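Local coordinates for protein formiminotetrahydrofolate cyclodeaminase (Thermotoga maritima, PDB 1O5H) that probably converts 5-formiminotetrahydrofolate to 5,10-methenyltetrahydrofolate with release of ammonia, at residues 24-27 and 28-31; 50-53 and 54-58; 105-108 and 109-112; 158-161 and 162-166. One frame throughout, in Å; residues are numbered along the deposited sequence.

How the interactions relate
All four interactions are local, each joining residues a turn or so apart on one continuous piece of chain, and they follow in series without nesting, crossing or closing a long loop. Interaction 1 lies where helix 20-28 runs out into a loop, and interaction 2 on the last turn of the next helix, 36-56; both touch the second subunit. Interaction 3 starts helix 107-141, some 45 Å between centres from interaction 2 and on the opposite side of the chain's centre. Interaction 4 is a mid-helix turn of 147-172, about 8 Å from the centre of the chain, where helices 36-56, 107-141 and 178-206 and the second subunit meet it.

Interaction 1 of 4, residues 24-27 and 28-31; sequences CDMV and AERK
Ala28 N donates to Cys24 O over 2.8 Å, a nearly straight bond (166° at the hydrogen) that reaches the acceptor close to the line of its C=O. One residue on, the regular pattern frays: Glu29 N is 2.8 Å from Asp25 O and 3.4 Å from Met26 O, and both bonds are weak because they are bent to just under 130°. A single N-H is thus divided between the carbonyls four and three residues back, as the C-terminal end of helix 20-28 gives way to loop; Glu29 is the first residue to leave helical backbone angles. Among the side chains, Met26 (a selenomethionine) and Glu29 run alongside each other in the same direction. Met26 CG stands anti to its own carbonyl carbon (chi1 -72°), and Glu29 OE1 comes to 4.0 Å from that CG, so a carboxylate oxygen rests against the foot of an apolar chain on the exposed flank of the helix. Asp25 turns elsewhere, forming salt bridges with Lys21 and with Arg82 of the second subunit. The carbonyl of Ala28 receives Asn56 ND2 of the second subunit, while Val27 packs on Ala49 of that subunit. Carbonyls at a helix C terminus lack amides a turn further on, and the partial negative charge gathered there probably helps draw this donor across the subunit interface.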
loop_
_atom_site.group_PDB
_atom_site.type_symbol
_atom_site.label_atom_id
_atom_site.label_comp_id
_atom_site.label_asym_id
_atom_site.label_seq_id
_atom_site.Cartn_x
_atom_site.Cartn_y
_atom_site.Cartn_z
ATOM N N CYS A 24 2.055 -9.048 -9.806
ATOM C CA CYS A 24 1.600 -7.841 -10.483
ATOM C C CYS A 24 0.982 -8.151 -11.816
ATOM O O CYS A 24 -0.153 -7.796 -12.051
ATOM C CB CYS A 24 2.726 -6.816 -10.630
ATOM S SG CYS A 24 2.911 -5.830 -9.135
ATOM N N ASP A 25 1.730 -8.826 -12.683
ATOM C CA ASP A 25 1.242 -9.190 -14.002
ATOM C C ASP A 25 -0.141 -9.784 -13.895
ATOM O O ASP A 25 -0.986 -9.472 -14.706
ATOM C CB ASP A 25 2.196 -10.154 -14.693
ATOM C CG ASP A 25 3.470 -9.473 -15.206
ATOM O OD1 ASP A 25 3.529 -8.209 -15.257
ATOM O OD2 ASP A 25 4.467 -10.149 -15.587
HETATM N N MSE A 26 -0.381 -10.598 -12.873
HETATM C CA MSE A 26 -1.687 -11.222 -12.663
HETATM C C MSE A 26 -2.790 -10.243 -12.291
HETATM O O MSE A 26 -3.936 -10.368 -12.730
HETATM C CB MSE A 26 -1.576 -12.296 -11.599
HETATM C CG MSE A 26 -0.837 -13.527 -12.086
HETATM SE SE MSE A 26 -0.511 -14.809 -10.660
HETATM C CE MSE A 26 -0.108 -16.525 -11.898
ATOM N N VAL A 27 -2.451 -9.272 -11.454
ATOM C CA VAL A 27 -3.385 -8.215 -11.116
ATOM C C VAL A 27 -3.676 -7.430 -12.380
ATOM O O VAL A 27 -4.823 -7.106 -12.664
ATOM C CB VAL A 27 -2.819 -7.293 -10.060
ATOM C CG1 VAL A 27 -3.766 -6.107 -9.818
ATOM C CG2 VAL A 27 -2.574 -8.047 -8.760
ATOM N N ALA A 28 -2.632 -7.156 -13.152
ATOM C CA ALA A 28 -2.735 -6.390 -14.389
ATOM C C ALA A 28 -3.563 -7.093 -15.468
ATOM O O ALA A 28 -4.245 -6.440 -16.253
ATOM C CB ALA A 28 -1.327 -6.047 -14.906
ATOM N N GLU A 29 -3.498 -8.425 -15.472
ATOM C CA GLU A 29 -4.124 -9.312 -16.473
ATOM C C GLU A 29 -5.606 -9.083 -16.652
ATOM O O GLU A 29 -6.306 -8.599 -15.763
ATOM C CB GLU A 29 -3.966 -10.755 -16.021
ATOM C CG GLU A 29 -3.356 -11.700 -17.027
ATOM C CD GLU A 29 -2.974 -13.012 -16.369
ATOM O OE1 GLU A 29 -3.339 -13.210 -15.187
ATOM O OE2 GLU A 29 -2.309 -13.843 -17.024
ATOM N N ARG A 30 -6.099 -9.475 -17.810
ATOM C CA ARG A 30 -7.518 -9.340 -18.102
ATOM C C ARG A 30 -8.333 -10.479 -17.450
ATOM O O ARG A 30 -9.240 -11.044 -18.050
ATOM C CB ARG A 30 -7.695 -9.277 -19.614
ATOM C CG ARG A 30 -8.731 -8.283 -20.065
ATOM C CD ARG A 30 -9.997 -8.927 -20.592
ATOM N NE ARG A 30 -10.827 -7.964 -21.303
ATOM C CZ ARG A 30 -12.130 -8.084 -21.450
ATOM N NH1 ARG A 30 -12.760 -9.130 -20.924
ATOM N NH2 ARG A 30 -12.803 -7.152 -22.110
ATOM N N LYS A 31 -7.976 -10.812 -16.217
ATOM C CA LYS A 31 -8.659 -11.816 -15.433
ATOM C C LYS A 31 -9.108 -11.129 -14.132
ATOM O O LYS A 31 -8.486 -10.166 -13.696
ATOM C CB LYS A 31 -7.700 -12.974 -15.138
#

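Interaction 2 of 4, residues 50-53 and 54-58; sequences LAEM and VANFT
This is a one-turn contact along the C-terminal end of helix 36-56, mostly buried, where side chains four residues apart meet above an intact helical backbone. Val54 N to Leu50 O (2.9 Å), Ala55 N to Ala51 O, Asn56 N to Glu52 O (2.8 Å) and Phe57 N to Met53 O (2.9 Å) are the successive bonds. Met53, a selenomethionine, has CG anti to the backbone N (chi1 164°) and runs out fully extended at a slant past Phe57. It meets the ring at its edge: CG lies in the ring plane, 3.7 Å from Phe57 CD2, and Met53 CE comes to 4.1 Å from CE2. In this all-helical fold the turn is wedged among neighbours, with Ala51 on helix 107-141, Val54 on helix 147-172, and Leu146 against Met53, Val54 and Phe57. With an alanine here in place of Phe57, a gap is likely to open beside Met53 CG and CE, and the end of that long chain would be held less firmly. Glu52 and Asn56 lie side by side, Glu52 CG 4.1 Å from Asn56 ND2, their carboxylate and amide planes 55° apart. Their polar ends serve different partners: Glu52 OE1 makes a salt bridge with Arg82, while the Asn56 amide nitrogen is engaged across the subunit interface. Beyond the helix, Thr58 OG1 turns back to give a 2.7 Å bond to Val54 O.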
loop_
_atom_site.group_PDB
_atom_site.type_symbol
_atom_site.label_atom_id
_atom_site.label_comp_id
_atom_site.label_asym_id
_atom_site.label_seq_id
_atom_site.Cartn_x
_atom_site.Cartn_y
_atom_site.Cartn_z
ATOM N N LEU A 50 7.138 -3.984 7.860
ATOM C CA LEU A 50 7.796 -2.796 8.400
ATOM C C LEU A 50 7.664 -2.777 9.923
ATOM O O LEU A 50 8.638 -2.530 10.635
ATOM C CB LEU A 50 7.250 -1.524 7.788
ATOM C CG LEU A 50 7.502 -1.386 6.287
ATOM C CD1 LEU A 50 6.472 -0.448 5.704
ATOM C CD2 LEU A 50 8.908 -0.893 5.975
ATOM N N ALA A 51 6.475 -3.077 10.438
ATOM C CA ALA A 51 6.297 -3.050 11.877
ATOM C C ALA A 51 7.241 -4.052 12.507
ATOM O O ALA A 51 7.847 -3.780 13.545
ATOM C CB ALA A 51 4.901 -3.365 12.241
ATOM N N GLU A 52 7.373 -5.213 11.881
ATOM C CA GLU A 52 8.318 -6.189 12.358
ATOM C C GLU A 52 9.755 -5.644 12.332
ATOM O O GLU A 52 10.517 -5.851 13.289
ATOM C CB GLU A 52 8.214 -7.463 11.541
ATOM C CG GLU A 52 8.917 -8.632 12.192
ATOM C CD GLU A 52 8.712 -9.940 11.465
ATOM O OE1 GLU A 52 7.708 -10.087 10.747
ATOM O OE2 GLU A 52 9.562 -10.830 11.626
HETATM N N MSE A 53 10.122 -4.942 11.256
HETATM C CA MSE A 53 11.462 -4.377 11.153
HETATM C C MSE A 53 11.748 -3.444 12.305
HETATM O O MSE A 53 12.751 -3.595 12.981
HETATM C CB MSE A 53 11.650 -3.652 9.848
HETATM C CG MSE A 53 12.851 -2.727 9.814
HETATM SE SE MSE A 53 12.931 -2.005 8.009
HETATM C CE MSE A 53 14.541 -0.604 8.230
ATOM N N VAL A 54 10.851 -2.501 12.544
ATOM C CA VAL A 54 11.008 -1.577 13.644
ATOM C C VAL A 54 11.111 -2.322 14.975
ATOM O O VAL A 54 11.946 -1.972 15.829
ATOM C CB VAL A 54 9.879 -0.532 13.683
ATOM C CG1 VAL A 54 10.023 0.348 14.900
ATOM C CG2 VAL A 54 9.881 0.332 12.392
ATOM N N ALA A 55 10.306 -3.364 15.163
ATOM C CA ALA A 55 10.374 -4.110 16.424
ATOM C C ALA A 55 11.713 -4.824 16.586
ATOM O O ALA A 55 12.295 -4.834 17.671
ATOM C CB ALA A 55 9.255 -5.084 16.524
ATOM N N ASN A 56 12.205 -5.419 15.504
ATOM C CA ASN A 56 13.521 -6.043 15.522
ATOM C C ASN A 56 14.609 -5.069 15.858
ATOM O O ASN A 56 15.465 -5.372 16.680
ATOM C CB ASN A 56 13.848 -6.664 14.180
ATOM C CG ASN A 56 13.407 -8.097 14.086
ATOM O OD1 ASN A 56 13.457 -8.851 15.076
ATOM N ND2 ASN A 56 12.970 -8.498 12.890
ATOM N N PHE A 57 14.584 -3.901 15.224
ATOM C CA PHE A 57 15.588 -2.916 15.495
ATOM C C PHE A 57 15.418 -2.261 16.868
ATOM O O PHE A 57 16.164 -1.351 17.205
ATOM C CB PHE A 57 15.589 -1.872 14.405
ATOM C CG PHE A 57 16.442 -2.221 13.231
ATOM C CD1 PHE A 57 17.822 -2.144 13.314
ATOM C CD2 PHE A 57 15.863 -2.575 12.015
ATOM C CE1 PHE A 57 18.618 -2.441 12.218
ATOM C CE2 PHE A 57 16.654 -2.870 10.904
ATOM C CZ PHE A 57 18.031 -2.799 11.009
ATOM N N THR A 58 14.451 -2.716 17.662
ATOM C CA THR A 58 14.238 -2.152 18.993
ATOM C C THR A 58 14.669 -3.123 20.073
ATOM O O THR A 58 15.101 -2.718 21.168
ATOM C CB THR A 58 12.774 -1.755 19.189
ATOM O OG1 THR A 58 12.393 -0.809 18.178
ATOM C CG2 THR A 58 12.595 -0.980 20.478
#

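Interaction 3 of 4, residues 105-108 and 109-112; sequences SSEG and ELQN
Ser106 and Glu109 form a capping box at the start of helix 107-141, with Ser106 in the N-cap position. The two reciprocal bonds of the box run from Glu109 N to Ser106 OG (3.2 Å, nearly straight) and from Ser106 N to Glu109 OE2 (3.2 Å). The second is more bent, and the amide meets OE2 from above the carboxylate plane, 47° out of it. With CG anti to the carbonyl carbon and beside its own N (chi1 -46°), the extended Glu109 chain runs back along the helix start and brings OE2 to Ser106. Two weak bonds complete the cap: Ser106 OG gives to Glu109 OE2, and Gly108 N gives to Ser106 OG. The hydroxyl oxygen therefore takes two N-H groups of the first turn, and the negative carboxylate probably suits the positive end of the helix as well.

Backbone bonding begins at the same place. Leu110 N bonds Ser106 O at 3.2 Å and Asn112 N bonds Gly108 O at 3.3 Å, while the bond from Gln111 N to Glu107 O is weak.

Side-chain packing is lighter on this surface, which the second subunit does not touch. Glu107, bent at its second torsion, slants past both Leu110 and Gln111. Gln111 has its amide held by the loop before helix 178-206, through OE1 to Ser176 N and weakly through NE2 to Glu174 O. The Glu107 carboxylate, 26° from that amide in plane, sets OE2 3.6 Å from Leu110 CD2 and OE1 3.5 Å from Gln111 CG.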
loop_
_atom_site.group_PDB
_atom_site.type_symbol
_atom_site.label_atom_id
_atom_site.label_comp_id
_atom_site.label_asym_id
_atom_site.label_seq_id
_atom_site.Cartn_x
_atom_site.Cartn_y
_atom_site.Cartn_z
ATOM N N SER A 105 -26.250 -20.169 -10.595
ATOM C CA SER A 105 -26.945 -21.198 -9.780
ATOM C C SER A 105 -27.974 -20.569 -8.809
ATOM O O SER A 105 -28.234 -19.355 -8.873
ATOM C CB SER A 105 -25.943 -22.112 -9.056
ATOM O OG SER A 105 -24.874 -21.357 -8.492
ATOM N N SER A 106 -28.553 -21.387 -7.923
ATOM C CA SER A 106 -29.641 -20.945 -7.019
ATOM C C SER A 106 -29.308 -19.714 -6.154
ATOM O O SER A 106 -28.143 -19.417 -5.920
ATOM C CB SER A 106 -30.116 -22.109 -6.132
ATOM O OG SER A 106 -29.625 -21.970 -4.779
ATOM N N GLU A 107 -30.347 -19.010 -5.697
ATOM C CA GLU A 107 -30.210 -17.887 -4.757
ATOM C C GLU A 107 -29.839 -18.353 -3.346
ATOM O O GLU A 107 -29.417 -17.550 -2.521
ATOM C CB GLU A 107 -31.487 -17.035 -4.719
ATOM C CG GLU A 107 -31.429 -15.773 -5.575
ATOM C CD GLU A 107 -30.691 -14.628 -4.896
ATOM O OE1 GLU A 107 -30.867 -14.424 -3.669
ATOM O OE2 GLU A 107 -29.942 -13.911 -5.593
ATOM N N GLY A 108 -30.003 -19.643 -3.071
ATOM C CA GLY A 108 -29.505 -20.228 -1.827
ATOM C C GLY A 108 -27.989 -20.232 -1.810
ATOM O O GLY A 108 -27.364 -19.564 -0.991
ATOM N N GLU A 109 -27.401 -20.981 -2.736
ATOM C CA GLU A 109 -25.944 -21.076 -2.878
ATOM C C GLU A 109 -25.232 -19.690 -3.046
ATOM O O GLU A 109 -24.187 -19.468 -2.434
ATOM C CB GLU A 109 -25.581 -22.051 -4.028
ATOM C CG GLU A 109 -26.343 -23.379 -4.027
ATOM C CD GLU A 109 -26.481 -24.029 -5.417
ATOM O OE1 GLU A 109 -25.549 -24.739 -5.865
ATOM O OE2 GLU A 109 -27.535 -23.852 -6.070
ATOM N N LEU A 110 -25.805 -18.783 -3.854
ATOM C CA LEU A 110 -25.204 -17.469 -4.149
ATOM C C LEU A 110 -25.128 -16.612 -2.887
ATOM O O LEU A 110 -24.056 -16.133 -2.513
ATOM C CB LEU A 110 -25.981 -16.724 -5.255
ATOM C CG LEU A 110 -25.486 -15.319 -5.664
ATOM C CD1 LEU A 110 -24.177 -15.404 -6.428
ATOM C CD2 LEU A 110 -26.521 -14.498 -6.478
ATOM N N GLN A 111 -26.273 -16.431 -2.234
ATOM C CA GLN A 111 -26.354 -15.653 -1.015
ATOM C C GLN A 111 -25.311 -16.100 -0.008
ATOM O O GLN A 111 -24.638 -15.273 0.623
ATOM C CB GLN A 111 -27.751 -15.744 -0.421
ATOM C CG GLN A 111 -28.668 -14.670 -0.935
ATOM C CD GLN A 111 -28.255 -13.315 -0.437
ATOM O OE1 GLN A 111 -28.151 -13.089 0.783
ATOM N NE2 GLN A 111 -28.005 -12.403 -1.366
ATOM N N ASN A 112 -25.152 -17.404 0.126
ATOM C CA ASN A 112 -24.160 -17.938 1.038
ATOM C C ASN A 112 -22.720 -17.661 0.577
ATOM O O ASN A 112 -21.835 -17.394 1.399
ATOM C CB ASN A 112 -24.401 -19.428 1.228
ATOM C CG ASN A 112 -23.136 -20.182 1.515
ATOM O OD1 ASN A 112 -22.654 -20.193 2.649
ATOM N ND2 ASN A 112 -22.578 -20.824 0.482
#

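Interaction 4 of 4, residues 158-161 and 162-166; sequences HAVF and QVEKV
Val160 and Glu164 lie side by side on the tightly packed flank of helix 147-172, one turn apart near the middle of the all-helical fold. Glu164 N to Val160 O (2.8 Å, 176°) is nearly straight, and Val163 N to Ala159 O and Gln162 N to His158 O continue the regular bonding. Above the first of these, Val160 CG1 comes to 4.0 Å from Glu164 CG, both chains aimed the same way, toward helix 107-141; Val163 and Ala159 pack on Asn152 and Ala159 of the second subunit. The partly exposed flank, by contrast, holds longer and more polar chains. His158 CG is anti to the backbone N (chi1 -178°), and the imidazole stands with one face under Gln162 CG. The amide beyond that carbon is turned 52° from the ring, with Gln162 CD 3.4 Å from His158 CE1. Tyr199 stacks on this imidazole, and Glu196 bonds it weakly. Cut back to an alanine here, Gln162 would lose the chain lying over His158, which is likely to leave the imidazole without that cover, though Tyr199 and Glu196 remain. Phe161 is buried against Leu188 and Ile195 of helix 178-206, and Lys165 CB stands 4.3 Å above one face of its ring, offset toward the rim. Lys165 then runs extended past the ring to a salt bridge with Glu192, its CD 4.0 Å from Phe161 CZ.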
loop_
_atom_site.group_PDB
_atom_site.type_symbol
_atom_site.label_atom_id
_atom_site.label_comp_id
_atom_site.label_asym_id
_atom_site.label_seq_id
_atom_site.Cartn_x
_atom_site.Cartn_y
_atom_site.Cartn_z
ATOM N N HIS A 158 -3.541 2.140 7.003
ATOM C CA HIS A 158 -4.737 2.890 6.729
ATOM C C HIS A 158 -5.291 2.652 5.314
ATOM O O HIS A 158 -6.504 2.441 5.135
ATOM C CB HIS A 158 -4.433 4.357 6.941
ATOM C CG HIS A 158 -5.609 5.249 6.743
ATOM N ND1 HIS A 158 -5.748 6.060 5.636
ATOM C CD2 HIS A 158 -6.704 5.461 7.510
ATOM C CE1 HIS A 158 -6.878 6.741 5.731
ATOM N NE2 HIS A 158 -7.474 6.398 6.862
ATOM N N ALA A 159 -4.427 2.680 4.303
ATOM C CA ALA A 159 -4.913 2.462 2.936
ATOM C C ALA A 159 -5.536 1.067 2.797
ATOM O O ALA A 159 -6.570 0.908 2.150
ATOM C CB ALA A 159 -3.785 2.645 1.908
ATOM N N VAL A 160 -4.887 0.058 3.381
ATOM C CA VAL A 160 -5.365 -1.281 3.252
ATOM C C VAL A 160 -6.760 -1.270 3.850
ATOM O O VAL A 160 -7.715 -1.759 3.244
ATOM C CB VAL A 160 -4.476 -2.280 3.970
ATOM C CG1 VAL A 160 -5.090 -3.677 3.882
ATOM C CG2 VAL A 160 -3.100 -2.294 3.337
ATOM N N PHE A 161 -6.903 -0.648 5.007
ATOM C CA PHE A 161 -8.213 -0.575 5.559
ATOM C C PHE A 161 -9.169 0.044 4.553
ATOM O O PHE A 161 -10.277 -0.457 4.336
ATOM C CB PHE A 161 -8.269 0.215 6.863
ATOM C CG PHE A 161 -9.648 0.629 7.210
ATOM C CD1 PHE A 161 -10.539 -0.295 7.787
ATOM C CD2 PHE A 161 -10.117 1.899 6.858
ATOM C CE1 PHE A 161 -11.885 0.074 8.103
ATOM C CE2 PHE A 161 -11.459 2.275 7.145
ATOM C CZ PHE A 161 -12.340 1.351 7.779
ATOM N N GLN A 162 -8.778 1.150 3.950
ATOM C CA GLN A 162 -9.690 1.738 2.963
ATOM C C GLN A 162 -10.002 0.775 1.851
ATOM O O GLN A 162 -11.159 0.636 1.503
ATOM C CB GLN A 162 -9.170 3.048 2.428
ATOM C CG GLN A 162 -9.318 4.151 3.463
ATOM C CD GLN A 162 -8.547 5.399 3.103
ATOM O OE1 GLN A 162 -7.448 5.340 2.519
ATOM N NE2 GLN A 162 -9.112 6.543 3.455
ATOM N N VAL A 163 -8.988 0.074 1.329
ATOM C CA VAL A 163 -9.180 -0.858 0.212
ATOM C C VAL A 163 -10.239 -1.861 0.617
ATOM O O VAL A 163 -11.274 -2.005 -0.042
ATOM C CB VAL A 163 -7.892 -1.610 -0.147
ATOM C CG1 VAL A 163 -8.192 -2.796 -1.001
ATOM C CG2 VAL A 163 -6.921 -0.713 -0.866
ATOM N N GLU A 164 -10.003 -2.517 1.738
ATOM C CA GLU A 164 -10.849 -3.604 2.148
ATOM C C GLU A 164 -12.259 -3.173 2.510
ATOM O O GLU A 164 -13.205 -3.918 2.262
ATOM C CB GLU A 164 -10.194 -4.333 3.290
ATOM C CG GLU A 164 -8.787 -4.751 2.922
ATOM C CD GLU A 164 -8.732 -5.776 1.817
ATOM O OE1 GLU A 164 -9.793 -6.296 1.416
ATOM O OE2 GLU A 164 -7.614 -6.087 1.354
ATOM N N LYS A 165 -12.412 -1.974 3.063
ATOM C CA LYS A 165 -13.736 -1.456 3.369
ATOM C C LYS A 165 -14.546 -1.411 2.099
ATOM O O LYS A 165 -15.698 -1.914 2.069
ATOM C CB LYS A 165 -13.662 -0.053 3.927
ATOM C CG LYS A 165 -14.996 0.545 4.235
ATOM C CD LYS A 165 -14.841 1.967 4.742
ATOM C CE LYS A 165 -16.181 2.501 5.205
ATOM N NZ LYS A 165 -15.989 3.886 5.635
ATOM N N VAL A 166 -13.968 -0.847 1.038
ATOM C CA VAL A 166 -14.685 -0.866 -0.226
ATOM C C VAL A 166 -15.072 -2.304 -0.624
ATOM O O VAL A 166 -16.217 -2.565 -1.037
ATOM C CB VAL A 166 -13.927 -0.138 -1.332
ATOM C CG1 VAL A 166 -14.365 -0.619 -2.734
ATOM C CG2 VAL A 166 -14.138 1.355 -1.183
#